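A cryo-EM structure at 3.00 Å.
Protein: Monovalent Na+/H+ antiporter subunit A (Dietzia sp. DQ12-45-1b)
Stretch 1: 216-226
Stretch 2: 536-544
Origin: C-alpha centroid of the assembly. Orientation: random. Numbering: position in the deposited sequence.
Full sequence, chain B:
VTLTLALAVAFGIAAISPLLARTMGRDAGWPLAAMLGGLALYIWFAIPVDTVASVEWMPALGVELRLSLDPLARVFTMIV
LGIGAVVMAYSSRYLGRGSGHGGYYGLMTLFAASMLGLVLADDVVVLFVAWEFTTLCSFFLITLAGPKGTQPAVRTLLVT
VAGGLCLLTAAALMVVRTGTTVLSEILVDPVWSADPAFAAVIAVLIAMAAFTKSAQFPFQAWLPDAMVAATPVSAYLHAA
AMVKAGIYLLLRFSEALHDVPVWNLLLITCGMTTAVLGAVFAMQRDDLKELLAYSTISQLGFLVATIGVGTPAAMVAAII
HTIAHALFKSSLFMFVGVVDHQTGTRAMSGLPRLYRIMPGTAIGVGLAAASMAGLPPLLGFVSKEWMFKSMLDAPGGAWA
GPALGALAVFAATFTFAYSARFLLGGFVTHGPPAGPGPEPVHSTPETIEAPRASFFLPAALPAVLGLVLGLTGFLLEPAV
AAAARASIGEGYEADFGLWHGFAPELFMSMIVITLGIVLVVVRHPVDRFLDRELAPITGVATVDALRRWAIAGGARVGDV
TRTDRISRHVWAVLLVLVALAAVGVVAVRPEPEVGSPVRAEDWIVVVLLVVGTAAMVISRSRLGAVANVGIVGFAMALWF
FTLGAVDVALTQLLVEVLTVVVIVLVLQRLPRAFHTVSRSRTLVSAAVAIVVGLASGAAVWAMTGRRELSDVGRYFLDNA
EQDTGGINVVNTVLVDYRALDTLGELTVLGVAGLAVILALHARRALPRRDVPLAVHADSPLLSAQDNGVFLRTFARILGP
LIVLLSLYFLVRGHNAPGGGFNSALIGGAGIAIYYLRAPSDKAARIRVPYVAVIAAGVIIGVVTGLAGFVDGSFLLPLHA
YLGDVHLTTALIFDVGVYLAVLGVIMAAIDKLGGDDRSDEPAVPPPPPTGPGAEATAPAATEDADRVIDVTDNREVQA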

# COMPACT_ATOMS: atom_id res chain seq x y z
N GLN B 216 -20.85 19.19 -31.93
CA GLN B 216 -21.39 18.49 -33.07
C GLN B 216 -22.40 17.44 -32.61
O GLN B 216 -22.79 17.40 -31.44
N PHE B 217 -22.84 16.59 -33.54
CA PHE B 217 -23.96 15.67 -33.38
C PHE B 217 -23.94 14.91 -32.05
O PHE B 217 -24.89 15.04 -31.27
N PRO B 218 -22.90 14.13 -31.73
CA PRO B 218 -22.98 13.30 -30.52
C PRO B 218 -22.73 14.09 -29.25
O PRO B 218 -23.31 13.79 -28.20
N PHE B 219 -21.87 15.10 -29.33
CA PHE B 219 -21.41 15.84 -28.16
C PHE B 219 -22.01 17.24 -28.07
O PHE B 219 -21.41 18.12 -27.45
N GLN B 220 -23.17 17.46 -28.67
CA GLN B 220 -23.76 18.80 -28.66
C GLN B 220 -24.30 19.20 -27.29
O GLN B 220 -24.65 20.37 -27.11
N ALA B 221 -24.37 18.29 -26.33
CA ALA B 221 -25.03 18.58 -25.06
C ALA B 221 -24.05 19.10 -24.01
O ALA B 221 -24.01 18.62 -22.88
N TRP B 222 -23.26 20.11 -24.38
CA TRP B 222 -22.53 20.89 -23.39
C TRP B 222 -22.51 22.38 -23.70
O TRP B 222 -22.13 23.16 -22.82
N LEU B 223 -22.90 22.79 -24.90
CA LEU B 223 -23.00 24.20 -25.25
C LEU B 223 -24.31 24.81 -24.74
O LEU B 223 -24.28 25.91 -24.18
N PRO B 224 -25.47 24.15 -24.92
CA PRO B 224 -26.72 24.78 -24.45
C PRO B 224 -26.78 25.02 -22.96
O PRO B 224 -27.47 25.95 -22.53
N ASP B 225 -26.11 24.21 -22.14
CA ASP B 225 -26.16 24.41 -20.69
C ASP B 225 -25.01 25.25 -20.16
O ASP B 225 -25.18 25.95 -19.15
N ALA B 226 -23.86 25.25 -20.83
CA ALA B 226 -22.76 26.12 -20.44
C ALA B 226 -23.16 27.58 -20.60
O ALA B 226 -22.38 28.49 -20.27
N PRO B 536 -36.19 12.95 -27.62
CA PRO B 536 -35.09 13.74 -27.07
C PRO B 536 -33.70 13.48 -27.66
O PRO B 536 -32.87 12.97 -26.93
N ILE B 537 -33.46 13.81 -28.94
CA ILE B 537 -32.09 13.71 -29.44
C ILE B 537 -31.17 14.66 -28.67
O ILE B 537 -30.07 14.28 -28.27
N THR B 538 -31.63 15.88 -28.45
CA THR B 538 -30.88 16.85 -27.66
C THR B 538 -31.10 16.57 -26.18
O THR B 538 -31.65 15.54 -25.79
N GLY B 539 -30.69 17.51 -25.34
CA GLY B 539 -30.78 17.29 -23.91
C GLY B 539 -29.49 16.72 -23.34
O GLY B 539 -28.78 15.94 -23.98
N VAL B 540 -29.19 17.13 -22.11
CA VAL B 540 -27.94 16.74 -21.47
C VAL B 540 -28.05 15.41 -20.74
O VAL B 540 -27.06 14.96 -20.14
N ALA B 541 -29.21 14.76 -20.78
CA ALA B 541 -29.42 13.50 -20.07
C ALA B 541 -28.77 12.30 -20.75
O ALA B 541 -29.03 11.17 -20.35
N THR B 542 -27.92 12.52 -21.75
CA THR B 542 -27.16 11.43 -22.36
C THR B 542 -25.72 11.38 -21.87
O THR B 542 -25.12 10.30 -21.87
N VAL B 543 -25.15 12.52 -21.47
CA VAL B 543 -23.84 12.51 -20.84
C VAL B 543 -23.96 12.13 -19.38
O VAL B 543 -23.14 11.36 -18.85
N ASP B 544 -24.98 12.65 -18.69
CA ASP B 544 -25.21 12.26 -17.31
C ASP B 544 -25.55 10.79 -17.20
O ASP B 544 -25.17 10.14 -16.21

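Stretch 1 (216-226) packs against stretch 2 (536-544) of the antiporter subunit A, two segments of one chain that lie far apart in sequence. The contact is small, with 314 Å² buried over both sides, and it rests on van der Waals packing: no hydrogen bond crosses between the stretches. The backbones come nearest at Ala 221 and Val 540, whose CA atoms are 5.0 Å apart, and several of the contacts gather near this point.

Among the apolar contacts, Ala 221 has the largest covered area of any residue here. Its CA-to-CB bond points toward stretch 2, at the place where the two backbones come nearest. Ala 221 CB lies 4.2 Å from Val 540 CG2 and 4.5 Å from Thr 542 CG2. Val 540 also points toward its partner, with chi1 at 84° (p), and Thr 542 does so with chi1 t, turning its methyl rather than its hydroxyl to the alanine. A separate apolar contact forms near the start of both stretches. The CA-to-CB bond of Phe 217 runs sideways, but chi1 near t (170°) brings the ring closer, and Phe 217 CE1 reaches to 4.3 Å from Ile 537 CG2. The methyl sits at the ring edge, near its plane, so this is an edge contact and not packing on the ring face. Ile 537 starts toward stretch 1 with chi1 m, while its outer end leads away; both residues lie on the surface.

Other side chains pack against backbone carbonyls. The same alanine methyl packs on the main chain, with Ala 221 CB 3.4 Å from Gly 539 O. In return, Ala 221 O lies 3.3 Å from Val 540 CG2 and 4.5 Å from Val 543 CG2, so two valine methyls approach one carbonyl oxygen. Val 543 points toward stretch 1 with chi1 t. Gly 539 has phi/psi of 94/146, where a CB would be jammed against the preceding carbonyl oxygen; the backbone itself therefore calls for glycine.

Two polar side chains pack against methyl groups. Gln 220 (chi1 p, chi2 t) leaves its backbone sideways, but its end comes nearer to stretch 2 and packs beside the methyl of Thr 538, a residue with chi1 p whose CA-to-CB bond runs sideways. Asp 225, chi1 p, points toward stretch 2; Asp 225 OD2 lies 3.5 Å from Val 540 CG2 and has its hydrogen bond elsewhere in the structure. The methyl Val 540 CG2 thus meets both Ala 221 and Asp 225.

Within the stretches the backbone makes weak hydrogen bonds: Trp 222 N to Gln 220 O (3.1 Å) and Ala 226 N to Trp 222 O (3.4 Å) in stretch 1, and Val 543 N and Asp 544 N, each 3.4 Å from Val 540 O, in stretch 2. Trp 222 takes no part in the contact: its indole, at chi1 p, leads away from stretch 2.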

# COMPACT_ATOMS: atom_id res chain seq x y z
CB GLN B 216 -20.26 17.88 -33.89
CG GLN B 216 -19.20 18.88 -34.30
CD GLN B 216 -19.78 20.24 -34.63
OE1 GLN B 216 -19.68 21.18 -33.84
NE2 GLN B 216 -20.38 20.35 -35.79
CB PHE B 217 -24.02 14.69 -34.56
CG PHE B 217 -24.99 13.56 -34.37
CD1 PHE B 217 -26.28 13.80 -33.94
CD2 PHE B 217 -24.61 12.26 -34.63
CE1 PHE B 217 -27.18 12.76 -33.77
CE2 PHE B 217 -25.50 11.21 -34.46
CZ PHE B 217 -26.78 11.46 -34.03
CB PRO B 218 -21.88 12.24 -30.74
CG PRO B 218 -21.30 12.52 -32.11
CD PRO B 218 -21.59 13.95 -32.39
CB PHE B 219 -19.88 15.92 -28.15
CG PHE B 219 -19.21 14.69 -28.70
CD1 PHE B 219 -18.89 13.63 -27.87
CD2 PHE B 219 -18.89 14.60 -30.04
CE1 PHE B 219 -18.28 12.51 -28.37
CE2 PHE B 219 -18.27 13.47 -30.54
CZ PHE B 219 -17.96 12.43 -29.70
CB GLN B 220 -24.89 18.89 -29.68
CG GLN B 220 -25.89 17.75 -29.64
CD GLN B 220 -26.77 17.71 -30.88
OE1 GLN B 220 -26.34 17.29 -31.95
NE2 GLN B 220 -28.02 18.13 -30.73
CB ALA B 221 -25.75 17.33 -24.56
CB TRP B 222 -21.09 20.39 -23.23
CG TRP B 222 -20.20 20.62 -24.40
CD1 TRP B 222 -19.90 19.72 -25.39
CD2 TRP B 222 -19.46 21.81 -24.71
NE1 TRP B 222 -19.04 20.28 -26.29
CE2 TRP B 222 -18.76 21.57 -25.90
CE3 TRP B 222 -19.34 23.06 -24.10
CZ2 TRP B 222 -17.94 22.52 -26.49
CZ3 TRP B 222 -18.54 24.01 -24.68
CH2 TRP B 222 -17.85 23.74 -25.87
CB LEU B 223 -22.87 24.38 -26.76
CG LEU B 223 -22.18 25.65 -27.25
CD1 LEU B 223 -20.95 25.93 -26.42
CD2 LEU B 223 -21.81 25.52 -28.71
CB PRO B 224 -27.79 23.78 -24.91
CG PRO B 224 -27.19 23.12 -26.08
CD PRO B 224 -25.76 22.95 -25.71
CB ASP B 225 -26.19 23.06 -19.96
CG ASP B 225 -25.01 22.19 -20.29
OD1 ASP B 225 -24.19 22.59 -21.15
OD2 ASP B 225 -24.89 21.10 -19.69
CB ALA B 226 -21.50 25.83 -21.27
CB PRO B 536 -35.06 13.35 -25.58
CG PRO B 536 -36.33 12.57 -25.35
CD PRO B 536 -36.64 11.92 -26.68
CB ILE B 537 -32.05 13.98 -30.95
CG1 ILE B 537 -32.90 12.96 -31.71
CG2 ILE B 537 -30.61 13.96 -31.46
CD1 ILE B 537 -34.26 13.48 -32.14
CB THR B 538 -31.29 18.27 -28.03
OG1 THR B 538 -32.68 18.46 -27.76
CG2 THR B 538 -31.02 18.53 -29.50
CB VAL B 540 -27.47 17.86 -20.52
CG1 VAL B 540 -28.16 17.74 -19.16
CG2 VAL B 540 -25.96 17.85 -20.39
CB ALA B 541 -30.92 13.24 -19.90
CB THR B 542 -27.16 11.56 -23.88
OG1 THR B 542 -26.17 10.69 -24.44
CG2 THR B 542 -26.86 12.99 -24.30
CB VAL B 543 -23.16 13.87 -21.02
CG1 VAL B 543 -21.77 13.85 -20.41
CG2 VAL B 543 -23.09 14.25 -22.49
CB ASP B 544 -26.33 13.11 -16.70
CG ASP B 544 -25.85 14.46 -16.23
OD1 ASP B 544 -25.20 14.53 -15.17
OD2 ASP B 544 -26.13 15.47 -16.92